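Local structure of histone-lysine N-methyltransferase, H3 lysine-9 specific SUVH4 (Arabidopsis thaliana, 4QEO) at residues V108-S113 with V165-G170; N356-R361 with A368-E373; I459-E464 with T499-Y504. The protein transfers methyl groups to a lysine in the tail of histone H3, a mark of transcriptional repression, and binds methylated DNA, coupling DNA methylation to histone methylation. All coordinates share one frame; numbering follows the deposited sequence.

Interaction 1 of 3, residues V108-S113 with V165-G170; sequences VSIVMS and VRVTRG. With nucleotides of chain B.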
# COMPACT_ATOMS: atom_id res chain seq x y z
N VAL A 108 -21.71 10.84 10.84
CA VAL A 108 -21.55 10.01 9.66
C VAL A 108 -20.48 8.93 9.81
O VAL A 108 -20.52 7.93 9.11
CB VAL A 108 -21.26 10.82 8.37
CG1 VAL A 108 -22.42 11.79 8.10
CG2 VAL A 108 -19.91 11.55 8.45
N SER A 109 -19.55 9.13 10.75
CA SER A 109 -18.39 8.23 10.88
C SER A 109 -17.82 8.29 12.29
O SER A 109 -17.60 9.38 12.84
CB SER A 109 -17.30 8.60 9.84
OG SER A 109 -16.13 7.81 10.00
N ILE A 110 -17.59 7.12 12.89
CA ILE A 110 -16.92 7.07 14.18
C ILE A 110 -15.71 6.16 14.14
O ILE A 110 -15.63 5.27 13.31
CB ILE A 110 -17.86 6.61 15.34
CG1 ILE A 110 -18.29 5.15 15.12
CG2 ILE A 110 -19.07 7.53 15.43
CD1 ILE A 110 -19.01 4.54 16.31
N VAL A 111 -14.77 6.40 15.04
CA VAL A 111 -13.59 5.54 15.13
C VAL A 111 -13.50 4.95 16.53
O VAL A 111 -13.55 5.67 17.52
CB VAL A 111 -12.30 6.35 14.85
CG1 VAL A 111 -11.08 5.47 15.00
CG2 VAL A 111 -12.36 6.99 13.45
N MET A 112 -13.37 3.62 16.61
CA MET A 112 -13.18 2.96 17.89
C MET A 112 -11.73 2.52 18.02
O MET A 112 -11.26 1.65 17.27
CB MET A 112 -14.08 1.71 18.00
CG MET A 112 -15.52 1.87 17.54
SD MET A 112 -16.39 0.27 17.37
CE MET A 112 -15.88 -0.55 18.89
N SER A 113 -11.01 3.10 18.96
CA SER A 113 -9.58 2.85 19.05
C SER A 113 -9.22 2.42 20.45
O SER A 113 -8.05 2.37 20.80
CB SER A 113 -8.79 4.10 18.67
OG SER A 113 -8.90 4.30 17.27
N VAL A 165 -24.19 5.05 10.59
CA VAL A 165 -22.88 5.64 10.83
C VAL A 165 -21.83 4.63 10.35
O VAL A 165 -22.00 3.42 10.58
CB VAL A 165 -22.72 5.94 12.37
CG1 VAL A 165 -21.35 6.31 12.72
CG2 VAL A 165 -23.65 7.10 12.77
N ARG A 166 -20.79 5.10 9.68
CA ARG A 166 -19.63 4.27 9.37
C ARG A 166 -18.85 4.03 10.64
O ARG A 166 -18.67 4.94 11.43
CB ARG A 166 -18.71 4.93 8.32
CG ARG A 166 -19.37 5.14 6.95
CD ARG A 166 -18.33 5.61 5.89
NE ARG A 166 -17.82 6.96 6.18
CZ ARG A 166 -18.52 8.08 5.99
NH1 ARG A 166 -19.75 8.02 5.52
NH2 ARG A 166 -17.96 9.27 6.25
N VAL A 167 -18.39 2.79 10.82
CA VAL A 167 -17.65 2.43 12.02
C VAL A 167 -16.30 1.85 11.59
O VAL A 167 -16.22 0.96 10.75
CB VAL A 167 -18.43 1.41 12.90
CG1 VAL A 167 -17.54 0.91 14.02
CG2 VAL A 167 -19.71 2.05 13.44
N THR A 168 -15.24 2.40 12.18
CA THR A 168 -13.87 2.02 11.86
C THR A 168 -13.14 1.67 13.14
O THR A 168 -13.25 2.39 14.14
CB THR A 168 -13.15 3.18 11.13
OG1 THR A 168 -13.82 3.43 9.89
CG2 THR A 168 -11.66 2.84 10.88
N ARG A 169 -12.42 0.55 13.12
CA ARG A 169 -11.73 0.08 14.31
C ARG A 169 -10.21 0.22 14.15
O ARG A 169 -9.66 -0.16 13.10
CB ARG A 169 -12.04 -1.40 14.56
CG ARG A 169 -13.36 -1.69 15.31
CD ARG A 169 -13.61 -3.20 15.40
NE ARG A 169 -14.85 -3.46 16.13
CZ ARG A 169 -16.05 -3.48 15.56
NH1 ARG A 169 -16.19 -3.29 14.25
NH2 ARG A 169 -17.13 -3.72 16.31
N GLY A 170 -9.55 0.72 15.18
CA GLY A 170 -8.11 0.69 15.25
C GLY A 170 -7.69 -0.70 15.67
O GLY A 170 -8.42 -1.36 16.41
N1 5CM B 7 -12.10 7.32 20.76
C2 5CM B 7 -12.44 6.04 21.22
N3 5CM B 7 -13.65 5.75 21.70
C4 5CM B 7 -14.58 6.66 21.77
C5 5CM B 7 -14.25 8.00 21.30
C5A 5CM B 7 -15.28 9.06 21.37
C6 5CM B 7 -12.99 8.27 20.82
O2 5CM B 7 -11.65 5.14 21.17
N4 5CM B 7 -15.77 6.41 22.24
C1' 5CM B 7 -10.75 7.58 20.32
C2' 5CM B 7 -10.47 8.35 19.04
C3' 5CM B 7 -9.12 8.95 19.37
C4' 5CM B 7 -9.30 9.36 20.82
O4' 5CM B 7 -10.19 8.39 21.33
O3' 5CM B 7 -8.09 7.98 19.34
C5' 5CM B 7 -9.78 10.79 21.06
O5' 5CM B 7 -10.96 11.18 20.40
P 5CM B 7 -11.93 12.27 20.96
OP1 5CM B 7 -13.14 12.18 20.22
OP2 5CM B 7 -11.93 12.24 22.37
P DA B 8 -7.40 7.48 18.06
OP1 DA B 8 -8.31 6.91 17.12
OP2 DA B 8 -6.27 6.72 18.48
O5' DA B 8 -6.89 8.76 17.29
C5' DA B 8 -5.74 9.46 17.75
C4' DA B 8 -4.81 9.73 16.60
O4' DA B 8 -4.00 10.86 16.93
C3' DA B 8 -3.83 8.60 16.34
O3' DA B 8 -3.42 8.63 14.97
C2' DA B 8 -2.73 8.89 17.35
C1' DA B 8 -2.80 10.41 17.53
N9 DA B 8 -2.79 10.90 18.90
C8 DA B 8 -3.34 10.34 20.02
N7 DA B 8 -3.20 11.08 21.10
C5 DA B 8 -2.53 12.20 20.65
C6 DA B 8 -2.09 13.36 21.30
N6 DA B 8 -2.27 13.60 22.60
N1 DA B 8 -1.46 14.30 20.56
C2 DA B 8 -1.28 14.06 19.26
N3 DA B 8 -1.66 13.02 18.53
C4 DA B 8 -2.28 12.11 19.30
O HOH W 1 -15.82 5.20 10.39
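Arg166 and Val108 stand side by side and point the same way, and the bend of the arginine chain at chi3 (-67°) lays one face of its guanidinium over Val108 O. That oxygen also accepts from Arg166 N at 2.9 Å, while Arg166 NH2 comes to 3.7 Å from Ser109 CB. NH1 and NH2 donate outside the strand pair, NH1 to Ile56 O and Gly58 O, NH2 to Phe80 O, and the Phe80 ring adds a cation-pi contact. An alanine here would probably leave these three carbonyl oxygens without their donor and open a gap beside Val108 and Ser109. The two segments are adjacent parallel strands in the sheet of the SRA domain, the module that recognises methylated DNA. Alternation puts Ser109, Val111, Arg166 and Thr168 on one face and Ile110, Met112, Val167 and Arg169 on the opposite one, where Ile110 CG1 runs alongside Val167 CG2 at 3.8 Å. Met112 slants across Val167, SD 3.6 Å from CG1, and the same sulphur lies over one face of the Arg169 guanidinium, which is salt-bridged to Asp121 and Asp185. A water bridges Ser109 OG and Thr168 OG1, also donating to Ile110 O, and His81 gives Ser109 OG a further partner. Just past the strand, Ser113 OG donates to OP1 of DA8 of chain B at 2.7 Å, and Ser113 N to O2 of the methylated cytosine 5CM7 of chain B.

Interaction 2 of 3, residues N356-R361 with A368-E373; sequences NLEVFR and AVRSWE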
# COMPACT_ATOMS: atom_id res chain seq x y z
N ASN A 356 8.36 -11.15 4.57
CA ASN A 356 8.03 -12.56 4.48
C ASN A 356 7.02 -12.78 3.36
O ASN A 356 5.88 -12.33 3.46
CB ASN A 356 7.49 -13.07 5.82
CG ASN A 356 8.53 -12.99 6.93
OD1 ASN A 356 9.64 -13.48 6.78
ND2 ASN A 356 8.17 -12.37 8.05
N LEU A 357 7.43 -13.46 2.30
CA LEU A 357 6.59 -13.63 1.14
C LEU A 357 6.28 -15.10 0.91
O LEU A 357 6.91 -15.98 1.50
CB LEU A 357 7.29 -13.09 -0.11
CG LEU A 357 7.78 -11.64 -0.04
CD1 LEU A 357 8.39 -11.24 -1.36
CD2 LEU A 357 6.64 -10.70 0.35
N GLU A 358 5.33 -15.35 0.03
CA GLU A 358 4.94 -16.70 -0.28
C GLU A 358 4.61 -16.80 -1.76
O GLU A 358 3.97 -15.91 -2.32
CB GLU A 358 3.73 -17.10 0.57
CG GLU A 358 3.13 -18.45 0.23
CD GLU A 358 1.77 -18.69 0.90
OE1 GLU A 358 1.31 -17.81 1.66
OE2 GLU A 358 1.16 -19.75 0.65
N VAL A 359 5.07 -17.86 -2.40
CA VAL A 359 4.61 -18.18 -3.75
C VAL A 359 3.48 -19.18 -3.60
O VAL A 359 3.59 -20.12 -2.82
CB VAL A 359 5.75 -18.75 -4.62
CG1 VAL A 359 5.20 -19.30 -5.93
CG2 VAL A 359 6.80 -17.69 -4.88
N PHE A 360 2.39 -18.96 -4.32
CA PHE A 360 1.26 -19.88 -4.25
C PHE A 360 0.65 -20.15 -5.62
O PHE A 360 0.69 -19.30 -6.51
CB PHE A 360 0.19 -19.35 -3.29
CG PHE A 360 -0.48 -18.09 -3.75
CD1 PHE A 360 0.14 -16.86 -3.59
CD2 PHE A 360 -1.75 -18.13 -4.30
CE1 PHE A 360 -0.50 -15.69 -3.99
CE2 PHE A 360 -2.39 -16.96 -4.71
CZ PHE A 360 -1.76 -15.74 -4.55
N ARG A 361 0.08 -21.34 -5.78
CA ARG A 361 -0.62 -21.69 -7.01
C ARG A 361 -1.95 -20.97 -7.03
O ARG A 361 -2.76 -21.10 -6.11
CB ARG A 361 -0.82 -23.20 -7.11
CG ARG A 361 -1.28 -23.70 -8.48
CD ARG A 361 -0.12 -23.76 -9.48
NE ARG A 361 -0.59 -23.89 -10.86
CZ ARG A 361 0.19 -23.81 -11.94
NH1 ARG A 361 1.49 -23.59 -11.81
NH2 ARG A 361 -0.33 -23.94 -13.15
N ALA A 368 1.81 -17.39 -8.29
CA ALA A 368 1.56 -16.02 -7.83
C ALA A 368 2.40 -15.75 -6.58
O ALA A 368 2.89 -16.68 -5.96
CB ALA A 368 0.08 -15.83 -7.52
N VAL A 369 2.54 -14.48 -6.20
CA VAL A 369 3.27 -14.15 -4.97
C VAL A 369 2.41 -13.26 -4.08
O VAL A 369 1.71 -12.37 -4.57
CB VAL A 369 4.61 -13.43 -5.27
CG1 VAL A 369 5.28 -12.96 -3.97
CG2 VAL A 369 5.55 -14.35 -6.05
N ARG A 370 2.42 -13.52 -2.77
CA ARG A 370 1.76 -12.62 -1.83
C ARG A 370 2.65 -12.35 -0.62
O ARG A 370 3.68 -13.00 -0.44
CB ARG A 370 0.39 -13.16 -1.39
CG ARG A 370 0.43 -14.51 -0.68
CD ARG A 370 -0.97 -15.15 -0.63
NE ARG A 370 -0.94 -16.46 0.03
CZ ARG A 370 -1.80 -17.44 -0.22
NH1 ARG A 370 -2.76 -17.29 -1.12
NH2 ARG A 370 -1.70 -18.59 0.43
N SER A 371 2.25 -11.38 0.19
CA SER A 371 3.03 -11.04 1.38
C SER A 371 2.32 -11.44 2.66
O SER A 371 1.09 -11.39 2.75
CB SER A 371 3.35 -9.54 1.40
OG SER A 371 4.02 -9.21 2.60
N TRP A 372 3.10 -11.83 3.66
CA TRP A 372 2.54 -12.21 4.96
C TRP A 372 2.53 -11.04 5.91
O TRP A 372 1.96 -11.12 6.99
CB TRP A 372 3.34 -13.35 5.57
CG TRP A 372 3.09 -14.68 4.94
CD1 TRP A 372 2.31 -14.94 3.85
CD2 TRP A 372 3.62 -15.93 5.36
NE1 TRP A 372 2.33 -16.29 3.57
CE2 TRP A 372 3.13 -16.92 4.49
CE3 TRP A 372 4.48 -16.32 6.40
CZ2 TRP A 372 3.46 -18.26 4.62
CZ3 TRP A 372 4.81 -17.66 6.53
CH2 TRP A 372 4.30 -18.61 5.64
N GLU A 373 3.16 -9.95 5.52
CA GLU A 373 3.18 -8.76 6.35
C GLU A 373 2.88 -7.51 5.55
O GLU A 373 2.85 -7.53 4.32
CB GLU A 373 4.53 -8.61 7.08
CG GLU A 373 5.68 -9.35 6.42
CD GLU A 373 7.01 -9.10 7.10
OE1 GLU A 373 8.01 -9.76 6.73
OE2 GLU A 373 7.07 -8.24 8.00
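The beta hairpin formed by strands 357-361 and 367-371 in the SET region shows how one face of an antiparallel pair can carry a row of interlocking side chains, here Ala368, Phe360, Arg370, Glu358 and Trp372. Glu358-Arg370 and Phe360-Ala368 are its hydrogen-bonded backbone pairs. Phe360 is the centre of a sandwich. Over one side of its ring sits Ala368 CB, a CH-pi contact 3.7 Å from the centroid; over the opposite side the guanidinium of Arg370 lies nearly flat, its plane turned 22° from the ring and CZ 4.0 Å from the centroid, a stacked cation-pi pair. Both side chains place CG between the backbone N and the carbonyl carbon (chi1 67° for Phe360, 61° for Arg370), and the arginine then runs extended to NE, past the ring atom CE1. In the plane of the guanidinium, NE meets Glu358 OE1 at 3.1 Å, the main bond of a salt bridge, but the carboxylate stands nearly perpendicular and OE1 is met from above its plane; the second bond, from NH2 to OE2, is weak. The same OE1 takes a shorter bond, 2.6 Å, from Trp372 NE1, which arrives from the other face of the carboxylate plane, so two donors grip one oxygen and should steady its negative charge. Glu358 OE2 turns to Thr257 OG1. At the open end of the hairpin Glu373 OE1 accepts from Asn356 N at 2.6 Å. On the other face Val359 CG2 lies 3.8 Å from Val369 CG2, while Leu357 CD2 touches Ser371 CB. Strand 256-257 runs parallel to 357-361 on one flank, joined by backbone hydrogen bonds of Thr257, and on the other flank Val369 and Ser371 make backbone hydrogen bonds to Leu498 and Met495.

Interaction 3 of 3, residues I459-E464 with T499-Y504; sequences INHSCE and TYDYGY. With ZN (zinc ion), chain I; SAH (S-adenosyl-L-homocysteine), chain E.
His461 and Tyr502 meet where two short parallel stretches, 460-461 and 499-500, bring together the NHS and TYDY sequences of the SET domain, the knot-like core of this fold that lines the cofactor pocket. The backbone sets His461 CB over the centre of the Tyr502 ring, 3.3 Å from its centroid and almost on its normal. With CG anti to the backbone N (chi1 161°), the imidazole turns its edge toward the tyrosine face in an offset edge-to-face arrangement, planes at 64°, and brings ND1 to Tyr502 N. That bond, accepted by ND1 at 2.9 Å from a donor near the ring plane, fixes the rotation of the imidazole. Tyr502, with CG beside its own backbone N (chi1 -71°), aims its hydroxyl at Ile459 O and donates along a lone pair at 3.0 Å. A water also donates to that carbonyl, and Ile459 CG2 lies against the edge of the Tyr500 ring at CD1. Tyr500 and Tyr502 both pack on a basic side chain of the bound peptide, and Tyr502 OH also lies near C5' of S-adenosyl-L-homocysteine. This cofactor product gives its amino N to Asn460 OD1 at 2.7 Å and its adenine N6 to His461 O; Asn460 ND2 is held in turn by Glu497 and by Trp367 O. Backbone bonding between the stretches is sparse: Ser462 N donates to Tyr500 O, and the bond from Tyr500 N to Asn460 O is weak. Packing is tight where Ser462 CB presses on Thr499 CB at 3.4 Å. Cys463 SG binds a zinc ion together with Cys521, Cys523 and Cys528, and the residues flanking it close an ST turn in which Ser462 OG accepts from Glu464 N at 3.1 Å.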
# COMPACT_ATOMS: atom_id res chain seq x y z
N ILE A 459 5.77 -13.14 -10.09
CA ILE A 459 4.78 -12.10 -9.85
C ILE A 459 3.89 -11.86 -11.06
O ILE A 459 4.38 -11.57 -12.15
CB ILE A 459 5.43 -10.80 -9.38
CG1 ILE A 459 6.18 -11.04 -8.06
CG2 ILE A 459 4.38 -9.70 -9.25
CD1 ILE A 459 7.15 -9.90 -7.62
N ASN A 460 2.57 -11.96 -10.87
CA ASN A 460 1.64 -11.86 -11.98
C ASN A 460 1.31 -10.44 -12.41
O ASN A 460 1.60 -9.48 -11.69
CB ASN A 460 0.34 -12.61 -11.66
CG ASN A 460 0.54 -14.10 -11.59
OD1 ASN A 460 1.25 -14.67 -12.43
ND2 ASN A 460 -0.04 -14.73 -10.59
N HIS A 461 0.69 -10.33 -13.58
CA HIS A 461 0.17 -9.08 -14.11
C HIS A 461 -1.20 -8.77 -13.50
O HIS A 461 -1.98 -9.68 -13.21
CB HIS A 461 0.03 -9.16 -15.63
CG HIS A 461 -0.90 -8.15 -16.23
ND1 HIS A 461 -0.46 -6.96 -16.77
CD2 HIS A 461 -2.25 -8.14 -16.37
CE1 HIS A 461 -1.49 -6.26 -17.21
NE2 HIS A 461 -2.59 -6.96 -16.98
N SER A 462 -1.49 -7.49 -13.34
CA SER A 462 -2.84 -7.03 -13.04
C SER A 462 -3.11 -5.70 -13.70
O SER A 462 -2.20 -4.89 -13.88
CB SER A 462 -3.09 -6.91 -11.54
OG SER A 462 -4.36 -6.34 -11.30
N CYS A 463 -4.37 -5.49 -14.06
CA CYS A 463 -4.79 -4.24 -14.67
C CYS A 463 -4.93 -3.15 -13.61
O CYS A 463 -4.89 -1.97 -13.94
CB CYS A 463 -6.11 -4.45 -15.44
SG CYS A 463 -6.01 -5.66 -16.80
N GLU A 464 -5.08 -3.55 -12.35
CA GLU A 464 -4.96 -2.60 -11.23
C GLU A 464 -3.91 -3.05 -10.20
O GLU A 464 -4.22 -3.58 -9.14
CB GLU A 464 -6.32 -2.27 -10.57
CG GLU A 464 -7.11 -3.43 -10.02
CD GLU A 464 -8.43 -3.00 -9.38
OE1 GLU A 464 -8.59 -1.79 -9.09
OE2 GLU A 464 -9.31 -3.86 -9.17
N THR A 499 1.17 -7.55 -7.58
CA THR A 499 1.06 -7.53 -9.03
C THR A 499 1.62 -6.24 -9.61
O THR A 499 1.67 -5.22 -8.93
CB THR A 499 -0.42 -7.58 -9.48
OG1 THR A 499 -1.10 -6.42 -8.97
CG2 THR A 499 -1.12 -8.83 -8.98
N TYR A 500 1.99 -6.27 -10.88
CA TYR A 500 2.32 -5.05 -11.60
C TYR A 500 1.71 -5.12 -12.99
O TYR A 500 1.30 -6.19 -13.43
CB TYR A 500 3.84 -4.79 -11.63
CG TYR A 500 4.66 -5.87 -12.31
CD1 TYR A 500 4.95 -7.05 -11.65
CD2 TYR A 500 5.16 -5.69 -13.60
CE1 TYR A 500 5.71 -8.04 -12.25
CE2 TYR A 500 5.93 -6.68 -14.21
CZ TYR A 500 6.19 -7.86 -13.53
OH TYR A 500 6.93 -8.87 -14.09
N ASP A 501 1.61 -3.98 -13.66
CA ASP A 501 1.06 -3.96 -15.02
C ASP A 501 2.16 -4.28 -16.05
O ASP A 501 3.13 -3.53 -16.18
CB ASP A 501 0.42 -2.59 -15.31
CG ASP A 501 -0.19 -2.50 -16.71
OD1 ASP A 501 -0.19 -3.51 -17.45
OD2 ASP A 501 -0.68 -1.41 -17.07
N TYR A 502 2.01 -5.39 -16.77
CA TYR A 502 2.99 -5.77 -17.79
C TYR A 502 3.04 -4.73 -18.90
O TYR A 502 4.10 -4.41 -19.44
CB TYR A 502 2.67 -7.14 -18.39
CG TYR A 502 2.91 -8.32 -17.47
CD1 TYR A 502 3.43 -8.15 -16.19
CD2 TYR A 502 2.63 -9.61 -17.90
CE1 TYR A 502 3.64 -9.23 -15.35
CE2 TYR A 502 2.84 -10.70 -17.08
CZ TYR A 502 3.34 -10.51 -15.81
OH TYR A 502 3.55 -11.62 -15.00
N GLY A 503 1.86 -4.21 -19.24
CA GLY A 503 1.74 -3.15 -20.22
C GLY A 503 1.92 -3.55 -21.67
O GLY A 503 2.32 -2.73 -22.49
N TYR A 504 1.63 -4.81 -22.00
CA TYR A 504 1.58 -5.22 -23.40
C TYR A 504 0.43 -4.46 -24.06
O TYR A 504 -0.67 -4.41 -23.52
CB TYR A 504 1.32 -6.72 -23.54
CG TYR A 504 2.40 -7.62 -22.98
CD1 TYR A 504 3.75 -7.35 -23.19
CD2 TYR A 504 2.07 -8.75 -22.23
CE1 TYR A 504 4.73 -8.17 -22.67
CE2 TYR A 504 3.05 -9.58 -21.71
CZ TYR A 504 4.38 -9.28 -21.93
OH TYR A 504 5.37 -10.09 -21.42
ZN ZN I . -6.96 -7.91 -16.24
N SAH E . 1.94 -17.25 -13.03
CA SAH E . 3.23 -17.35 -13.70
CB SAH E . 4.17 -16.23 -13.24
CG SAH E . 4.08 -14.96 -14.09
SD SAH E . 4.96 -15.14 -15.67
C SAH E . 3.85 -18.73 -13.51
O SAH E . 5.07 -18.90 -13.61
OXT SAH E . 3.15 -19.72 -13.25
C5' SAH E . 3.57 -14.52 -16.64
C4' SAH E . 2.69 -15.67 -17.13
O4' SAH E . 1.74 -15.98 -16.13
C3' SAH E . 1.93 -15.31 -18.40
O3' SAH E . 2.51 -15.92 -19.53
C2' SAH E . 0.53 -15.84 -18.18
O2' SAH E . 0.38 -17.10 -18.78
C1' SAH E . 0.43 -15.98 -16.67
N9 SAH E . -0.30 -14.81 -16.17
C8 SAH E . 0.25 -13.70 -15.56
N7 SAH E . -0.75 -12.84 -15.26
C5 SAH E . -1.92 -13.38 -15.68
C6 SAH E . -3.23 -12.92 -15.63
N6 SAH E . -3.49 -11.74 -15.07
N1 SAH E . -4.24 -13.70 -16.15
C2 SAH E . -3.95 -14.93 -16.72
N3 SAH E . -2.65 -15.38 -16.77
C4 SAH E . -1.65 -14.62 -16.25
O HOH W 2 7.03 -11.06 -13.08

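In the fold
From the N terminus the three contacts follow one another in series, none nesting in or crossing another. Interaction 1 closes a loop of 51 residues that includes helix 151-161 and joins neighbouring strands of the SRA sheet. Interaction 2 closes a hairpin with six residues between its segments, and interaction 3 a loop of 34 residues holding strands 467-473 and 483-488. The DNA-reading module stands apart: the centres of interactions 1 and 2 are about 30 Å apart and their atoms do not touch. Interactions 2 and 3 do meet, Ala368 CB packing on Asn460 ND2 and Val369 CG2 on Ile459 CG1, which ties the hairpin to the cofactor pocket.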